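Mandelate racemase/muconate lactonizing enzyme-like protein (Rubrobacter xylanophilus DSM 9941, PDB 3CYJ) is of unknown function but belongs to the enolase superfamily, with an N-terminal capping domain, a barrel domain and a bound sodium ion. Local coordinates at residues R162-V167 / H315-H320; Y250-P255 / V271-G276; H297-V302 / R324-L329. All coordinates share one frame; numbering follows the deposited sequence.

Contact 1. Residues R162-V167 / H315-H320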
loop_
_atom_site.group_PDB
_atom_site.type_symbol
_atom_site.label_atom_id
_atom_site.label_comp_id
_atom_site.label_asym_id
_atom_site.label_seq_id
_atom_site.Cartn_x
_atom_site.Cartn_y
_atom_site.Cartn_z
ATOM N N ARG A 162 -12.501 7.014 -37.009
ATOM C CA ARG A 162 -11.586 7.367 -35.925
ATOM C C ARG A 162 -10.320 7.968 -36.510
ATOM O O ARG A 162 -9.687 7.395 -37.394
ATOM C CB ARG A 162 -11.199 6.131 -35.119
ATOM C CG ARG A 162 -12.342 5.479 -34.365
ATOM C CD ARG A 162 -12.079 3.955 -34.043
ATOM N NE ARG A 162 -11.775 3.181 -35.264
ATOM C CZ ARG A 162 -12.656 2.416 -35.908
ATOM N NH1 ARG A 162 -13.903 2.325 -35.456
ATOM N NH2 ARG A 162 -12.309 1.746 -37.009
ATOM N N VAL A 163 -9.951 9.135 -36.012
ATOM C CA VAL A 163 -8.734 9.771 -36.466
ATOM C C VAL A 163 -7.906 10.283 -35.291
ATOM O O VAL A 163 -8.489 10.781 -34.269
ATOM C CB VAL A 163 -8.981 10.932 -37.495
ATOM C CG1 VAL A 163 -9.585 10.407 -38.809
ATOM C CG2 VAL A 163 -9.776 12.060 -36.892
ATOM N N LYS A 164 -6.569 10.177 -35.443
ATOM C CA LYS A 164 -5.622 10.766 -34.469
ATOM C C LYS A 164 -4.721 11.883 -35.017
ATOM O O LYS A 164 -4.230 11.824 -36.134
ATOM C CB LYS A 164 -4.775 9.655 -33.764
ATOM C CG LYS A 164 -4.031 10.083 -32.468
ATOM C CD LYS A 164 -3.274 8.857 -31.802
ATOM C CE LYS A 164 -1.963 8.589 -32.572
ATOM N NZ LYS A 164 -1.184 7.413 -32.153
ATOM N N MET A 165 -4.512 12.907 -34.201
ATOM C CA MET A 165 -3.637 14.047 -34.525
ATOM C C MET A 165 -2.608 14.331 -33.373
ATOM O O MET A 165 -2.772 13.868 -32.239
ATOM C CB MET A 165 -4.473 15.301 -34.836
ATOM C CG MET A 165 -5.452 15.733 -33.741
ATOM S SD MET A 165 -6.284 17.377 -33.926
ATOM C CE MET A 165 -4.917 18.546 -33.905
ATOM N N LYS A 166 -1.549 15.075 -33.687
ATOM C CA LYS A 166 -0.581 15.516 -32.699
ATOM C C LYS A 166 -0.939 16.844 -32.041
ATOM O O LYS A 166 -1.497 17.749 -32.666
ATOM C CB LYS A 166 0.794 15.624 -33.350
ATOM C CG LYS A 166 1.221 14.421 -34.206
ATOM C CD LYS A 166 1.216 13.146 -33.407
ATOM C CE LYS A 166 2.228 12.172 -33.959
ATOM N NZ LYS A 166 1.867 10.808 -33.541
ATOM N N VAL A 167 -0.621 16.947 -30.752
ATOM C CA VAL A 167 -0.783 18.181 -29.973
ATOM C C VAL A 167 0.457 18.363 -29.109
ATOM O O VAL A 167 1.237 17.424 -28.899
ATOM C CB VAL A 167 -2.001 18.116 -28.947
ATOM C CG1 VAL A 167 -3.309 18.181 -29.649
ATOM C CG2 VAL A 167 -1.878 16.858 -28.027
ATOM N N HIS A 315 -8.327 -1.296 -31.633
ATOM C CA HIS A 315 -8.018 -0.816 -32.992
ATOM C C HIS A 315 -6.531 -0.808 -33.233
ATOM O O HIS A 315 -5.705 -0.977 -32.302
ATOM C CB HIS A 315 -8.568 0.587 -33.280
ATOM C CG HIS A 315 -8.452 1.559 -32.145
ATOM N ND1 HIS A 315 -7.265 1.816 -31.489
ATOM C CD2 HIS A 315 -9.375 2.395 -31.591
ATOM C CE1 HIS A 315 -7.462 2.749 -30.569
ATOM N NE2 HIS A 315 -8.737 3.107 -30.605
ATOM N N LEU A 316 -6.192 -0.594 -34.505
ATOM C CA LEU A 316 -4.795 -0.489 -34.907
ATOM C C LEU A 316 -4.617 0.864 -35.565
ATOM O O LEU A 316 -5.569 1.421 -36.158
ATOM C CB LEU A 316 -4.346 -1.682 -35.787
ATOM C CG LEU A 316 -4.560 -1.760 -37.318
ATOM C CD1 LEU A 316 -3.974 -0.589 -38.194
ATOM C CD2 LEU A 316 -4.055 -3.092 -37.870
ATOM N N GLU A 317 -3.415 1.404 -35.416
ATOM C CA GLU A 317 -3.059 2.715 -35.936
ATOM C C GLU A 317 -2.665 2.610 -37.413
ATOM O O GLU A 317 -1.680 1.919 -37.777
ATOM C CB GLU A 317 -1.867 3.292 -35.178
ATOM C CG GLU A 317 -1.417 4.619 -35.724
ATOM C CD GLU A 317 -0.192 5.131 -35.040
ATOM O OE1 GLU A 317 0.671 4.306 -34.629
ATOM O OE2 GLU A 317 -0.111 6.363 -34.921
ATOM N N TYR A 318 -3.446 3.292 -38.237
ATOM C CA TYR A 318 -3.133 3.405 -39.660
ATOM C C TYR A 318 -2.223 4.600 -39.827
ATOM O O TYR A 318 -2.686 5.705 -40.129
ATOM C CB TYR A 318 -4.439 3.619 -40.476
ATOM C CG TYR A 318 -4.232 3.521 -41.937
ATOM C CD1 TYR A 318 -3.977 2.272 -42.559
ATOM C CD2 TYR A 318 -4.230 4.672 -42.718
ATOM C CE1 TYR A 318 -3.740 2.187 -43.947
ATOM C CE2 TYR A 318 -3.981 4.606 -44.095
ATOM C CZ TYR A 318 -3.751 3.357 -44.697
ATOM O OH TYR A 318 -3.507 3.310 -46.059
ATOM N N PHE A 319 -0.938 4.393 -39.573
ATOM C CA PHE A 319 -0.010 5.525 -39.444
ATOM C C PHE A 319 0.430 6.054 -40.797
ATOM O O PHE A 319 0.944 5.300 -41.630
ATOM C CB PHE A 319 1.222 5.131 -38.612
ATOM C CG PHE A 319 2.143 6.308 -38.314
ATOM C CD1 PHE A 319 1.627 7.485 -37.767
ATOM C CD2 PHE A 319 3.480 6.235 -38.579
ATOM C CE1 PHE A 319 2.433 8.571 -37.471
ATOM C CE2 PHE A 319 4.340 7.327 -38.275
ATOM C CZ PHE A 319 3.804 8.495 -37.725
ATOM N N HIS A 320 0.205 7.341 -41.022
ATOM C CA HIS A 320 0.507 7.957 -42.323
ATOM C C HIS A 320 1.871 7.570 -42.864
ATOM O O HIS A 320 1.961 6.914 -43.894
ATOM C CB HIS A 320 0.385 9.492 -42.255
ATOM C CG HIS A 320 0.890 10.192 -43.485
ATOM N ND1 HIS A 320 0.258 10.102 -44.716
ATOM C CD2 HIS A 320 1.972 10.988 -43.675
ATOM C CE1 HIS A 320 0.947 10.792 -45.610
ATOM N NE2 HIS A 320 1.978 11.355 -44.999
#
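A buried salt bridge, Lys164 to Glu317, joins two barrel strands that are not direct neighbours: 162-166 and 313-319 each pair in parallel with strand 132-137, and their side chains meet across its inner side. With the backbones held apart by the strand between them, the CA atoms of Lys164 and Glu317 are 8.6 Å from each other, and side chains alone make the contact. Lys164 NZ donates to Glu317 OE2 over 3.1 Å. It arrives from above the carboxylate, 66° out of its plane, and the two side chains cross at about a right angle. Glu317 is extended, its CG anti to the backbone N (chi1 177°), which carries the carboxylate into the barrel interior and brings OE2 to the lysine. Several bonds grip each end: NZ also meets Glu221 OE1, one of the sodium site's residues, and Tyr135 OH, while Glu317 OE2 bonds Ser137 OG. Two residues earlier on each strand, Arg162 CD meets His315 CD2 at 4.0 Å, with guanidinium and imidazole planes 29° apart. It is a carbon contact; Arg162 NH2 bonds Val134 O and His315 ND1 bonds Ser295 OG. Lys164-Met165-Lys166 has the Lys-x-Lys pattern found on the second barrel strand in many relatives, and Lys166 NZ, hydrogen-bonded to the sodium-site residue Asp194, remains 5.1 Å from Glu317 OE2. On the outer face of the same strand, Val163 and Met165 pack against helix 174-185, and strand 190-194 borders Lys164 on the side away from strand 132-137.

Contact 2. Residues Y250-P255 / V271-G276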
loop_
_atom_site.group_PDB
_atom_site.type_symbol
_atom_site.label_atom_id
_atom_site.label_comp_id
_atom_site.label_asym_id
_atom_site.label_seq_id
_atom_site.Cartn_x
_atom_site.Cartn_y
_atom_site.Cartn_z
ATOM N N TYR A 250 7.166 2.071 -26.025
ATOM C CA TYR A 250 8.597 1.881 -25.778
ATOM C C TYR A 250 8.993 0.769 -24.834
ATOM O O TYR A 250 10.150 0.691 -24.479
ATOM C CB TYR A 250 9.234 3.183 -25.303
ATOM C CG TYR A 250 9.035 4.322 -26.290
ATOM C CD1 TYR A 250 9.629 4.287 -27.556
ATOM C CD2 TYR A 250 8.242 5.417 -25.969
ATOM C CE1 TYR A 250 9.443 5.353 -28.466
ATOM C CE2 TYR A 250 8.065 6.466 -26.863
ATOM C CZ TYR A 250 8.660 6.429 -28.104
ATOM O OH TYR A 250 8.455 7.459 -28.993
ATOM N N GLU A 251 8.074 -0.105 -24.431
ATOM C CA GLU A 251 8.429 -1.136 -23.463
ATOM C C GLU A 251 9.068 -2.273 -24.186
ATOM O O GLU A 251 8.772 -2.495 -25.365
ATOM C CB GLU A 251 7.176 -1.621 -22.702
ATOM C CG GLU A 251 6.654 -0.599 -21.705
ATOM C CD GLU A 251 6.018 0.533 -22.387
ATOM O OE1 GLU A 251 5.456 0.262 -23.466
ATOM O OE2 GLU A 251 6.088 1.683 -21.873
ATOM N N TRP A 252 9.941 -3.000 -23.487
ATOM C CA TRP A 252 10.607 -4.127 -24.133
ATOM C C TRP A 252 10.666 -5.365 -23.166
ATOM O O TRP A 252 11.271 -6.394 -23.460
ATOM C CB TRP A 252 11.974 -3.676 -24.754
ATOM C CG TRP A 252 12.104 -2.105 -25.140
ATOM C CD1 TRP A 252 12.264 -1.056 -24.254
ATOM C CD2 TRP A 252 12.103 -1.488 -26.463
ATOM N NE1 TRP A 252 12.349 0.147 -24.941
ATOM C CE2 TRP A 252 12.254 -0.092 -26.282
ATOM C CE3 TRP A 252 11.967 -1.976 -27.764
ATOM C CZ2 TRP A 252 12.293 0.809 -27.355
ATOM C CZ3 TRP A 252 11.998 -1.066 -28.831
ATOM C CH2 TRP A 252 12.144 0.307 -28.614
ATOM N N THR A 253 10.015 -5.279 -22.018
ATOM C CA THR A 253 9.820 -6.496 -21.233
ATOM C C THR A 253 8.303 -6.657 -20.988
ATOM O O THR A 253 7.541 -5.692 -21.084
ATOM C CB THR A 253 10.584 -6.532 -19.861
ATOM O OG1 THR A 253 9.944 -5.671 -18.921
ATOM C CG2 THR A 253 12.103 -6.191 -19.943
ATOM N N LEU A 254 7.875 -7.873 -20.662
ATOM C CA LEU A 254 6.489 -8.093 -20.320
ATOM C C LEU A 254 6.198 -7.582 -18.928
ATOM O O LEU A 254 5.092 -7.143 -18.667
ATOM C CB LEU A 254 6.150 -9.565 -20.428
ATOM C CG LEU A 254 5.697 -9.932 -21.828
ATOM C CD1 LEU A 254 5.752 -11.445 -21.972
ATOM C CD2 LEU A 254 4.255 -9.405 -22.046
ATOM N N PRO A 255 7.200 -7.623 -18.024
ATOM C CA PRO A 255 6.962 -6.980 -16.730
ATOM C C PRO A 255 6.813 -5.458 -16.875
ATOM O O PRO A 255 6.097 -4.823 -16.054
ATOM C CB PRO A 255 8.196 -7.342 -15.888
ATOM C CG PRO A 255 8.876 -8.415 -16.597
ATOM C CD PRO A 255 8.455 -8.398 -18.050
ATOM N N VAL A 271 4.183 -3.879 -33.009
ATOM C CA VAL A 271 4.679 -5.200 -33.425
ATOM C C VAL A 271 6.160 -5.185 -33.920
ATOM O O VAL A 271 6.873 -6.213 -33.854
ATOM C CB VAL A 271 3.745 -5.855 -34.507
ATOM C CG1 VAL A 271 4.003 -5.281 -35.850
ATOM C CG2 VAL A 271 3.943 -7.321 -34.587
ATOM N N THR A 272 6.641 -4.029 -34.354
ATOM C CA THR A 272 8.008 -3.958 -34.860
ATOM C C THR A 272 9.013 -3.624 -33.749
ATOM O O THR A 272 10.200 -3.428 -33.991
ATOM C CB THR A 272 8.121 -3.009 -36.095
ATOM O OG1 THR A 272 8.013 -1.638 -35.698
ATOM C CG2 THR A 272 7.031 -3.337 -37.141
ATOM N N ARG A 273 8.540 -3.611 -32.506
ATOM C CA ARG A 273 9.417 -3.248 -31.401
ATOM C C ARG A 273 9.292 -4.172 -30.220
ATOM O O ARG A 273 10.256 -4.365 -29.499
ATOM C CB ARG A 273 9.093 -1.850 -30.912
ATOM C CG ARG A 273 9.442 -0.759 -31.847
ATOM C CD ARG A 273 8.920 0.467 -31.276
ATOM N NE ARG A 273 9.524 1.603 -31.896
ATOM C CZ ARG A 273 9.045 2.830 -31.762
ATOM N NH1 ARG A 273 7.946 3.025 -31.010
ATOM N NH2 ARG A 273 9.668 3.851 -32.358
ATOM N N CYS A 274 8.096 -4.727 -30.021
ATOM C CA CYS A 274 7.770 -5.416 -28.796
ATOM C C CYS A 274 8.106 -6.873 -28.912
ATOM O O CYS A 274 7.635 -7.691 -28.111
ATOM C CB CYS A 274 6.271 -5.276 -28.492
ATOM S SG CYS A 274 5.260 -6.160 -29.708
ATOM N N GLY A 275 8.868 -7.232 -29.928
ATOM C CA GLY A 275 9.294 -8.638 -30.026
ATOM C C GLY A 275 8.592 -9.390 -31.137
ATOM O O GLY A 275 8.613 -10.626 -31.183
ATOM N N GLY A 276 7.988 -8.639 -32.039
ATOM C CA GLY A 276 7.436 -9.234 -33.232
ATOM C C GLY A 276 6.116 -9.934 -32.938
ATOM O O GLY A 276 5.407 -9.594 -31.988
#
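Tyr250 and Arg273 meet where two irregular loops run close together, the CA atoms of Trp252 and Cys274 being 5.6 Å apart, with no hydrogen bond passing between the segments. Arg273 carries the contact. Its chain is extended from CG to NE (chi2 174°), a reach that sets the guanidinium beside the phenol ring of Tyr250. The two side chains lie next to each other and point the same way, with their planes 35° apart. Tyr250 CD1 lies over one face of the guanidinium, 4.0 Å from Arg273 NH1, and Tyr250 CE1 is 3.8 Å from the same nitrogen. In the modified TIM barrel of the enolase superfamily, these loops follow the neighbouring parallel strands 244-247 and 266-269, so the contact lies at the C-terminal mouth of the barrel, the end at which the metal is bound. The first loop leads into helix 254-261, whose N-cap is Thr253. Arg273 NH1 is fixed by a salt bridge to Glu249 OE2, from the residue just before Tyr250, and Tyr250 in turn packs on the metal ligand Glu222. The tryptophan's share is less certain, because Trp252 has two conformers and the one described sits improbably close to the Tyr250 carbonyl. In that conformer the indole crosses the aliphatic part of the arginine at a slant, with Trp252 CZ3 3.7 Å from Arg273 CB and ring and guanidinium planes 60° apart. Arg273 O lies at the indole edge, 3.4 Å from Trp252 CE3. Helix 97-116 adds Met100 against Arg273, and Arg90 of a second subunit packs on Tyr250.

Contact 3. Residues H297-V302 / R324-L329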
loop_
_atom_site.group_PDB
_atom_site.type_symbol
_atom_site.label_atom_id
_atom_site.label_comp_id
_atom_site.label_asym_id
_atom_site.label_seq_id
_atom_site.Cartn_x
_atom_site.Cartn_y
_atom_site.Cartn_z
ATOM N N HIS A 297 0.282 -0.022 -32.334
ATOM C CA HIS A 297 0.951 1.221 -32.707
ATOM C C HIS A 297 1.829 0.964 -33.957
ATOM O O HIS A 297 2.601 -0.015 -33.970
ATOM C CB HIS A 297 1.766 1.674 -31.491
ATOM C CG HIS A 297 2.568 2.909 -31.707
ATOM N ND1 HIS A 297 2.043 4.175 -31.525
ATOM C CD2 HIS A 297 3.870 3.080 -32.055
ATOM C CE1 HIS A 297 2.985 5.072 -31.776
ATOM N NE2 HIS A 297 4.101 4.433 -32.100
ATOM N N CYS A 298 1.638 1.804 -35.000
ATOM C CA CYS A 298 2.451 1.847 -36.244
ATOM C C CYS A 298 2.410 0.563 -37.142
ATOM O O CYS A 298 1.775 -0.430 -36.786
ATOM C CB CYS A 298 3.902 2.294 -35.896
ATOM S SG CYS A 298 3.975 4.151 -35.520
ATOM N N ALA A 299 3.098 0.601 -38.299
ATOM C CA ALA A 299 3.289 -0.581 -39.190
ATOM C C ALA A 299 1.974 -1.333 -39.545
ATOM O O ALA A 299 1.819 -2.533 -39.212
ATOM C CB ALA A 299 4.342 -1.583 -38.585
ATOM N N PRO A 300 1.038 -0.630 -40.219
ATOM C CA PRO A 300 -0.276 -1.200 -40.425
ATOM C C PRO A 300 -0.222 -2.518 -41.161
ATOM O O PRO A 300 -1.021 -3.390 -40.872
ATOM C CB PRO A 300 -1.037 -0.130 -41.258
ATOM C CG PRO A 300 -0.164 1.083 -41.326
ATOM C CD PRO A 300 1.181 0.743 -40.748
ATOM N N ALA A 301 0.696 -2.674 -42.110
ATOM C CA ALA A 301 0.749 -3.876 -42.945
ATOM C C ALA A 301 1.024 -5.165 -42.179
ATOM O O ALA A 301 0.352 -6.182 -42.435
ATOM C CB ALA A 301 1.746 -3.707 -44.079
ATOM N N VAL A 302 1.997 -5.157 -41.256
ATOM C CA VAL A 302 2.150 -6.324 -40.368
ATOM C C VAL A 302 0.994 -6.427 -39.344
ATOM O O VAL A 302 0.503 -7.499 -39.061
ATOM C CB VAL A 302 3.427 -6.340 -39.549
ATOM C CG1 VAL A 302 3.524 -7.707 -38.934
ATOM C CG2 VAL A 302 4.636 -6.081 -40.418
ATOM N N ARG A 324 2.055 4.932 -46.193
ATOM C CA ARG A 324 2.654 5.462 -47.426
ATOM C C ARG A 324 3.927 4.713 -47.845
ATOM O O ARG A 324 4.049 4.288 -48.975
ATOM C CB ARG A 324 2.930 6.955 -47.251
ATOM C CG ARG A 324 3.706 7.633 -48.382
ATOM C CD ARG A 324 3.847 9.150 -48.049
ATOM N NE ARG A 324 4.545 9.855 -49.113
ATOM C CZ ARG A 324 5.861 10.008 -49.174
ATOM N NH1 ARG A 324 6.640 9.550 -48.199
ATOM N NH2 ARG A 324 6.395 10.628 -50.222
ATOM N N VAL A 325 4.874 4.525 -46.935
ATOM C CA VAL A 325 6.089 3.741 -47.232
ATOM C C VAL A 325 5.766 2.288 -47.625
ATOM O O VAL A 325 6.449 1.701 -48.448
ATOM C CB VAL A 325 7.066 3.781 -46.014
ATOM C CG1 VAL A 325 8.118 2.625 -46.026
ATOM C CG2 VAL A 325 7.737 5.142 -45.909
ATOM N N GLU A 326 4.755 1.689 -46.994
ATOM C CA GLU A 326 4.394 0.313 -47.305
ATOM C C GLU A 326 3.781 0.188 -48.732
ATOM O O GLU A 326 4.121 -0.736 -49.433
ATOM C CB GLU A 326 3.524 -0.300 -46.186
ATOM C CG GLU A 326 4.340 -0.660 -44.934
ATOM C CD GLU A 326 3.575 -0.552 -43.571
ATOM O OE1 GLU A 326 2.328 -0.576 -43.541
ATOM O OE2 GLU A 326 4.249 -0.474 -42.515
ATOM N N ARG A 327 2.923 1.133 -49.145
ATOM C CA ARG A 327 2.307 1.117 -50.476
ATOM C C ARG A 327 3.348 1.389 -51.555
ATOM O O ARG A 327 3.262 0.864 -52.669
ATOM C CB ARG A 327 1.159 2.160 -50.607
ATOM N N LEU A 328 4.318 2.234 -51.232
ATOM C CA LEU A 328 5.390 2.588 -52.118
ATOM C C LEU A 328 6.348 1.425 -52.318
ATOM O O LEU A 328 6.845 1.224 -53.421
ATOM C CB LEU A 328 6.134 3.758 -51.486
ATOM C CG LEU A 328 7.196 4.577 -52.228
ATOM C CD1 LEU A 328 6.700 5.128 -53.592
ATOM C CD2 LEU A 328 7.683 5.738 -51.325
ATOM N N LEU A 329 6.603 0.640 -51.262
ATOM C CA LEU A 329 7.616 -0.423 -51.336
ATOM C C LEU A 329 7.101 -1.842 -51.576
ATOM O O LEU A 329 7.864 -2.708 -52.019
ATOM C CB LEU A 329 8.520 -0.425 -50.098
ATOM C CG LEU A 329 9.430 0.739 -49.756
ATOM C CD1 LEU A 329 10.362 0.223 -48.726
ATOM C CD2 LEU A 329 10.216 1.226 -50.955
#
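Glu326 sets its carboxylate against the start of helix 300-306, where Ala301 N donates to Glu326 OE1 over 3.0 Å with an N-H...O angle of 150°. Helices 300-306 and 320-329 precede and follow strand 313-319 in the modified TIM barrel of the enolase superfamily. From helix 320-329, Glu326 carries the contact. OE1 is met by the N-H from above the carboxylate plane and is also pressed by carbon: Ala301 CB lies 3.2 Å from it, a tight approach, and Pro300 CD 3.3 Å. The other oxygen, OE2, rests 3.5 Å from Ala299 CA. A bend at chi2 (149°) turns the carboxylate as the side chain crosses from helix 320-329. Negative charge at a helix N-terminus would be favoured by the helix dipole and probably by the first-turn N-H groups. Further out, Tyr53 OH on strand 46-53 of the N-terminal domain hydrogen-bonds Glu326 OE2, so the acid links two barrel helices to the capping domain; Tyr51 packs on both Ala299 and Ala301. Ala299, the N-cap residue, takes a left-handed backbone conformation. It is held at its N by His322 ND1, while Ser303 OG, one turn into the helix, lies within bonding reach of the carbonyl oxygens of Cys298 and Ala299, which would have to share its one proton.

All three contacts belong to the barrel domain, and 297-302 is the piece that touches both others. Towards contact 1, Glu317 OE1 lies 2.7 Å from Cys298 N, a probable hydrogen bond, so the carboxylate that meets Lys164 also holds the loop leading into contact 3. Towards contact 2, Thr272 CG2 packs on Ala299 CB at 3.5 Å. Contacts 1 and 2 do not touch; their centres are 20 Å apart, on opposite sides of the chain's centre. Both nevertheless border the sodium site, with Lys164 about 5 Å and Tyr250 about 6 Å from the ion by their side chains, whereas Ala299 of contact 3 stays about 13 Å away.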